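Local atomic coordinates of signal recognition particle receptor FtsY (Sulfolobus acidocaldarius, PDB entry 5L3S), a protein that belongs to the SRP54-type family, joins a helical bundle to a P-loop GTPase domain, and serves as the docking protein for the signal recognition particle. Residues S77-E80 against I81-N85; E67-V70 against I71-K75. All blocks are in the same frame, centred on the assembly; numbering follows the deposited sequence.

Interaction 1 (S77-E80 against I81-N85); sequences SITE and ILTKN
The flat peptide carbonyl of Thr-79 has both faces occupied by Thr-83, whose backbone N comes from one side and whose hydroxyl comes from the other. Thr-83 N donates to Thr-79 O at 2.9 Å, while Thr-83 OG1 lies at 2.7 Å from that same Thr-79 O, well above the carbonyl plane (37° out of it) instead of on a lone pair. The hydroxyl gets there because OG1 sits beside its own backbone N and anti to its carbonyl carbon (chi1 -61°). Thr-79 and Thr-83 stand side by side, the methyl CG2 of Thr-79 resting 3.8 Å from Thr-83 OG1; the hydroxyl of Thr-79 itself turns back to Lys-75 O. A second flat group, the Asn-85 amide, turns so that Ile-81 O lies close to its plane, and Asn-85 ND2 donates to Ile-81 O at 3.0 Å. That bond pins the rotation of a buried side chain one turn after Ile-81. All this belongs to the later turns of helix 66-85, in the NG domain of the SRP GTPases, a helical N domain packed on a GTPase G domain; i to i+4 bonds such as Leu-82 N to Ile-78 O (3.1 Å) run along the backbone. On the buried side, Ile-78 and Leu-82 point the same way and touch through Ile-78 CG2 and Leu-82 CD1 at 3.9 Å. Leu-82 meets Ala-263 of helix 258-266 and Phe-290 of helix 287-295, and Ile-78 packs on Leu-260. Ile-81 reaches back over the preceding turn, its CG1 coming within 3.2 Å of Ser-77 O, the carbonyl that also accepts the backbone N-H of Ile-81.

Interaction 2 (E67-V70 against I71-K75); sequences EEIV and INTLK
Ile-69 O is gripped twice by Thr-73: Thr-73 N donates to Ile-69 O at 2.8 Å, and Thr-73 OG1 donates to Ile-69 O at 2.5 Å. The second distance is shorter than usual for a hydroxyl on a carbonyl and should not be read as exceptional strength. The two donors approach from opposite faces of the carbonyl plane, each tilted from it by 30° or slightly more. Ile-69 adds its methyl: Ile-69 CG2 lies 3.8 Å from Thr-73 OG1, the two side chains crossing at a slant. One residue earlier, Glu-68 and Asn-72 run alongside each other. Here the touch is aliphatic against amide, Glu-68 CG to Asn-72 ND2 at 3.9 Å, with carboxylate and amide planes turned 43° apart. Glu-68 CG comes to that side because it stands opposite the backbone N (chi1 -168°). Ile-71 lays CG1 3.3 Å from Glu-67 O. Val-70 faces inward, covered by Leu-23, Val-26 and Leu-30 of helix 20-36 and Leu-51 of helix 41-55, and Thr-73 also rests on Leu-51. With Glu-68 and Asn-72 exposed and Val-70 and Leu-74 buried, the helix is broadly amphipathic, as in the SRP54-type helical bundle.

How the interactions relate
Both contacts lie on helix 66-85, interaction 2 towards its start and interaction 1 further along it, with centres about 15 Å apart. The same device recurs: in each, a threonine hydroxyl bonds to the carbonyl four residues earlier. Two more such bonds bridge the segments, from Ser-77 OG to Thr-73 O and from Thr-79 OG1 to Lys-75 O. The surroundings change along the way, from helices 20-36 and 41-55 around interaction 2 to helix 258-266 around interaction 1, while helix 287-295 touches both. None of the residues in the GNP pocket, which lie between 110 and 277, belongs to either contact.

Interaction 1 (S77-E80 against I81-N85)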
ATOM      1  N   SER B  77      22.047   5.945  16.158  1.00 38.87           N
ATOM      2  CA  SER B  77      22.187   4.590  15.610  1.00 35.79           C
ATOM      3  C   SER B  77      21.394   4.405  14.313  1.00 33.69           C
ATOM      4  O   SER B  77      21.871   3.774  13.368  1.00 35.68           O
ATOM      5  CB  SER B  77      21.777   3.524  16.625  1.00 33.59           C
ATOM      6  OG  SER B  77      22.687   3.496  17.719  1.00 50.49           O
ATOM      7  N   ILE B  78      20.182   4.945  14.278  1.00 33.20           N
ATOM      8  CA  ILE B  78      19.372   4.886  13.070  1.00 36.72           C
ATOM      9  C   ILE B  78      20.064   5.643  11.932  1.00 40.79           C
ATOM     10  O   ILE B  78      20.118   5.158  10.793  1.00 37.62           O
ATOM     11  CB  ILE B  78      17.946   5.423  13.312  1.00 30.58           C
ATOM     12  CG1 ILE B  78      17.214   4.540  14.325  1.00 29.06           C
ATOM     13  CG2 ILE B  78      17.148   5.471  12.002  1.00 33.09           C
ATOM     14  CD1 ILE B  78      15.802   5.010  14.646  1.00 35.15           C
ATOM     15  N   THR B  79      20.622   6.813  12.248  1.00 33.48           N
ATOM     16  CA  THR B  79      21.305   7.619  11.235  1.00 40.68           C
ATOM     17  C   THR B  79      22.500   6.862  10.648  1.00 40.98           C
ATOM     18  O   THR B  79      22.736   6.892   9.442  1.00 43.95           O
ATOM     19  CB  THR B  79      21.763   8.991  11.789  1.00 47.17           C
ATOM     20  OG1 THR B  79      20.632   9.699  12.315  1.00 43.40           O
ATOM     21  CG2 THR B  79      22.398   9.832  10.687  1.00 45.03           C
ATOM     22  N   GLU B  80      23.233   6.165  11.507  1.00 39.19           N
ATOM     23  CA  GLU B  80      24.376   5.372  11.067  1.00 40.92           C
ATOM     24  C   GLU B  80      23.979   4.148  10.237  1.00 44.50           C
ATOM     25  O   GLU B  80      24.666   3.808   9.275  1.00 41.42           O
ATOM     26  CB  GLU B  80      25.243   4.969  12.262  1.00 44.98           C
ATOM     27  CG  GLU B  80      26.055   6.125  12.828  1.00 55.72           C
ATOM     28  CD  GLU B  80      26.870   5.741  14.049  1.00 68.57           C
ATOM     29  OE1 GLU B  80      28.068   6.090  14.095  1.00 80.10           O
ATOM     30  OE2 GLU B  80      26.312   5.106  14.968  1.00 70.10           O
ATOM     31  N   ILE B  81      22.877   3.494  10.606  1.00 42.01           N
ATOM     32  CA  ILE B  81      22.385   2.334   9.860  1.00 44.16           C
ATOM     33  C   ILE B  81      22.008   2.716   8.427  1.00 47.27           C
ATOM     34  O   ILE B  81      22.272   1.970   7.484  1.00 51.32           O
ATOM     35  CB  ILE B  81      21.160   1.693  10.539  1.00 45.95           C
ATOM     36  CG1 ILE B  81      21.566   1.012  11.844  1.00 57.42           C
ATOM     37  CG2 ILE B  81      20.529   0.666   9.635  1.00 40.13           C
ATOM     38  CD1 ILE B  81      22.490  -0.173  11.649  1.00 66.06           C
ATOM     39  N   LEU B  82      21.396   3.884   8.279  1.00 41.21           N
ATOM     40  CA  LEU B  82      20.976   4.381   6.977  1.00 39.94           C
ATOM     41  C   LEU B  82      22.134   4.975   6.170  1.00 41.90           C
ATOM     42  O   LEU B  82      22.229   4.769   4.961  1.00 42.49           O
ATOM     43  CB  LEU B  82      19.875   5.418   7.158  1.00 35.15           C
ATOM     44  CG  LEU B  82      18.592   4.862   7.781  1.00 33.13           C
ATOM     45  CD1 LEU B  82      17.699   5.996   8.224  1.00 34.27           C
ATOM     46  CD2 LEU B  82      17.851   3.963   6.783  1.00 31.82           C
ATOM     47  N   THR B  83      23.008   5.720   6.841  1.00 39.37           N
ATOM     48  CA  THR B  83      24.150   6.359   6.181  1.00 38.67           C
ATOM     49  C   THR B  83      25.124   5.331   5.598  1.00 47.93           C
ATOM     50  O   THR B  83      25.665   5.524   4.509  1.00 47.79           O
ATOM     51  CB  THR B  83      24.877   7.322   7.140  1.00 44.30           C
ATOM     52  OG1 THR B  83      23.967   8.350   7.552  1.00 51.34           O
ATOM     53  CG2 THR B  83      26.091   7.974   6.468  1.00 44.28           C
ATOM     54  N   LYS B  84      25.312   4.226   6.310  1.00 48.69           N
ATOM     55  CA  LYS B  84      26.213   3.163   5.864  1.00 47.40           C
ATOM     56  C   LYS B  84      25.693   2.437   4.618  1.00 46.11           C
ATOM     57  O   LYS B  84      26.474   1.918   3.817  1.00 43.90           O
ATOM     58  CB  LYS B  84      26.447   2.163   6.999  1.00 49.98           C
ATOM     59  CG  LYS B  84      27.418   1.050   6.664  1.00 60.07           C
ATOM     60  CD  LYS B  84      27.515   0.024   7.787  1.00 66.46           C
ATOM     61  CE  LYS B  84      28.485  -1.090   7.419  1.00 74.09           C
ATOM     62  NZ  LYS B  84      28.567  -2.137   8.473  1.00 79.51           N
ATOM     63  N   ASN B  85      24.375   2.410   4.449  1.00 44.31           N
ATOM     64  CA  ASN B  85      23.761   1.723   3.306  1.00 46.88           C
ATOM     65  C   ASN B  85      23.642   2.542   2.021  1.00 48.54           C
ATOM     66  O   ASN B  85      23.345   1.995   0.955  1.00 46.09           O
ATOM     67  CB  ASN B  85      22.397   1.152   3.687  1.00 45.78           C
ATOM     68  CG  ASN B  85      22.507  -0.229   4.265  1.00 57.65           C
ATOM     69  OD1 ASN B  85      22.778  -1.185   3.543  1.00 58.67           O
ATOM     70  ND2 ASN B  85      22.331  -0.345   5.579  1.00 63.26           N
TER

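Interaction 2 (E67-V70 against I71-K75)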
ATOM      1  N   GLU B  67      16.648   9.502  29.847  1.00 53.35           N
ATOM      2  CA  GLU B  67      15.702   9.393  28.734  1.00 52.47           C
ATOM      3  C   GLU B  67      16.241  10.049  27.466  1.00 49.68           C
ATOM      4  O   GLU B  67      16.119   9.495  26.374  1.00 44.09           O
ATOM      5  CB  GLU B  67      14.355  10.026  29.103  1.00 57.74           C
ATOM      6  CG  GLU B  67      14.023  10.009  30.592  1.00 73.28           C
ATOM      7  CD  GLU B  67      13.580   8.645  31.088  1.00 85.55           C
ATOM      8  OE1 GLU B  67      13.011   7.874  30.288  1.00 90.30           O
ATOM      9  OE2 GLU B  67      13.801   8.345  32.281  1.00 88.91           O
ATOM     10  N   GLU B  68      16.849  11.222  27.612  1.00 51.10           N
ATOM     11  CA  GLU B  68      17.356  11.943  26.451  1.00 55.12           C
ATOM     12  C   GLU B  68      18.579  11.275  25.829  1.00 53.65           C
ATOM     13  O   GLU B  68      18.678  11.203  24.607  1.00 51.27           O
ATOM     14  CB  GLU B  68      17.653  13.410  26.769  1.00 62.66           C
ATOM     15  CG  GLU B  68      17.890  14.233  25.506  1.00 75.69           C
ATOM     16  CD  GLU B  68      18.126  15.705  25.781  1.00 88.67           C
ATOM     17  OE1 GLU B  68      18.492  16.049  26.927  1.00 95.82           O
ATOM     18  OE2 GLU B  68      17.945  16.517  24.846  1.00 89.44           O
ATOM     19  N   ILE B  69      19.503  10.788  26.659  1.00 48.74           N
ATOM     20  CA  ILE B  69      20.643  10.028  26.142  1.00 47.18           C
ATOM     21  C   ILE B  69      20.167   8.805  25.346  1.00 46.08           C
ATOM     22  O   ILE B  69      20.742   8.465  24.313  1.00 42.36           O
ATOM     23  CB  ILE B  69      21.629   9.598  27.261  1.00 55.50           C
ATOM     24  CG1 ILE B  69      22.452  10.794  27.738  1.00 65.59           C
ATOM     25  CG2 ILE B  69      22.591   8.525  26.764  1.00 45.37           C
ATOM     26  CD1 ILE B  69      21.926  11.451  28.985  1.00 73.89           C
ATOM     27  N   VAL B  70      19.108   8.160  25.828  1.00 36.28           N
ATOM     28  CA  VAL B  70      18.537   7.001  25.149  1.00 36.44           C
ATOM     29  C   VAL B  70      17.995   7.386  23.783  1.00 36.66           C
ATOM     30  O   VAL B  70      18.286   6.729  22.781  1.00 38.87           O
ATOM     31  CB  VAL B  70      17.393   6.368  25.971  1.00 37.28           C
ATOM     32  CG1 VAL B  70      16.688   5.265  25.172  1.00 32.73           C
ATOM     33  CG2 VAL B  70      17.934   5.824  27.275  1.00 38.39           C
ATOM     34  N   ILE B  71      17.208   8.456  23.745  1.00 38.75           N
ATOM     35  CA  ILE B  71      16.604   8.917  22.500  1.00 35.34           C
ATOM     36  C   ILE B  71      17.675   9.353  21.506  1.00 39.57           C
ATOM     37  O   ILE B  71      17.619   9.006  20.324  1.00 35.81           O
ATOM     38  CB  ILE B  71      15.605  10.064  22.757  1.00 38.37           C
ATOM     39  CG1 ILE B  71      14.384   9.533  23.520  1.00 41.67           C
ATOM     40  CG2 ILE B  71      15.167  10.699  21.458  1.00 41.28           C
ATOM     41  CD1 ILE B  71      13.453  10.621  24.040  1.00 41.52           C
ATOM     42  N   ASN B  72      18.664  10.100  21.985  1.00 37.50           N
ATOM     43  CA  ASN B  72      19.742  10.545  21.107  1.00 33.70           C
ATOM     44  C   ASN B  72      20.617   9.399  20.616  1.00 39.19           C
ATOM     45  O   ASN B  72      21.061   9.407  19.471  1.00 45.44           O
ATOM     46  CB  ASN B  72      20.594  11.622  21.781  1.00 46.40           C
ATOM     47  CG  ASN B  72      19.905  12.963  21.793  1.00 57.76           C
ATOM     48  OD1 ASN B  72      18.911  13.163  21.091  1.00 59.47           O
ATOM     49  ND2 ASN B  72      20.424  13.893  22.586  1.00 66.03           N
ATOM     50  N   THR B  73      20.873   8.422  21.482  1.00 38.04           N
ATOM     51  CA  THR B  73      21.630   7.238  21.080  1.00 36.94           C
ATOM     52  C   THR B  73      20.877   6.497  19.960  1.00 36.52           C
ATOM     53  O   THR B  73      21.481   6.034  18.989  1.00 35.66           O
ATOM     54  CB  THR B  73      21.889   6.293  22.274  1.00 38.29           C
ATOM     55  OG1 THR B  73      22.550   7.018  23.314  1.00 42.74           O
ATOM     56  CG2 THR B  73      22.768   5.126  21.865  1.00 42.61           C
ATOM     57  N   LEU B  74      19.557   6.402  20.088  1.00 31.52           N
ATOM     58  CA  LEU B  74      18.751   5.755  19.045  1.00 33.84           C
ATOM     59  C   LEU B  74      18.746   6.529  17.723  1.00 28.04           C
ATOM     60  O   LEU B  74      18.874   5.937  16.648  1.00 33.49           O
ATOM     61  CB  LEU B  74      17.312   5.514  19.518  1.00 34.93           C
ATOM     62  CG  LEU B  74      16.430   4.818  18.476  1.00 33.62           C
ATOM     63  CD1 LEU B  74      17.014   3.460  18.135  1.00 31.12           C
ATOM     64  CD2 LEU B  74      14.979   4.670  18.962  1.00 30.47           C
ATOM     65  N   LYS B  75      18.580   7.847  17.794  1.00 33.28           N
ATOM     66  CA  LYS B  75      18.587   8.671  16.590  1.00 36.84           C
ATOM     67  C   LYS B  75      19.923   8.541  15.877  1.00 39.95           C
ATOM     68  O   LYS B  75      19.978   8.467  14.652  1.00 38.26           O
ATOM     69  CB  LYS B  75      18.341  10.142  16.925  1.00 35.89           C
ATOM     70  CG  LYS B  75      16.948  10.466  17.435  1.00 35.08           C
ATOM     71  CD  LYS B  75      16.804  11.978  17.562  1.00 41.34           C
ATOM     72  CE  LYS B  75      15.499  12.369  18.224  1.00 50.27           C
ATOM     73  NZ  LYS B  75      15.369  13.853  18.301  1.00 58.54           N
TER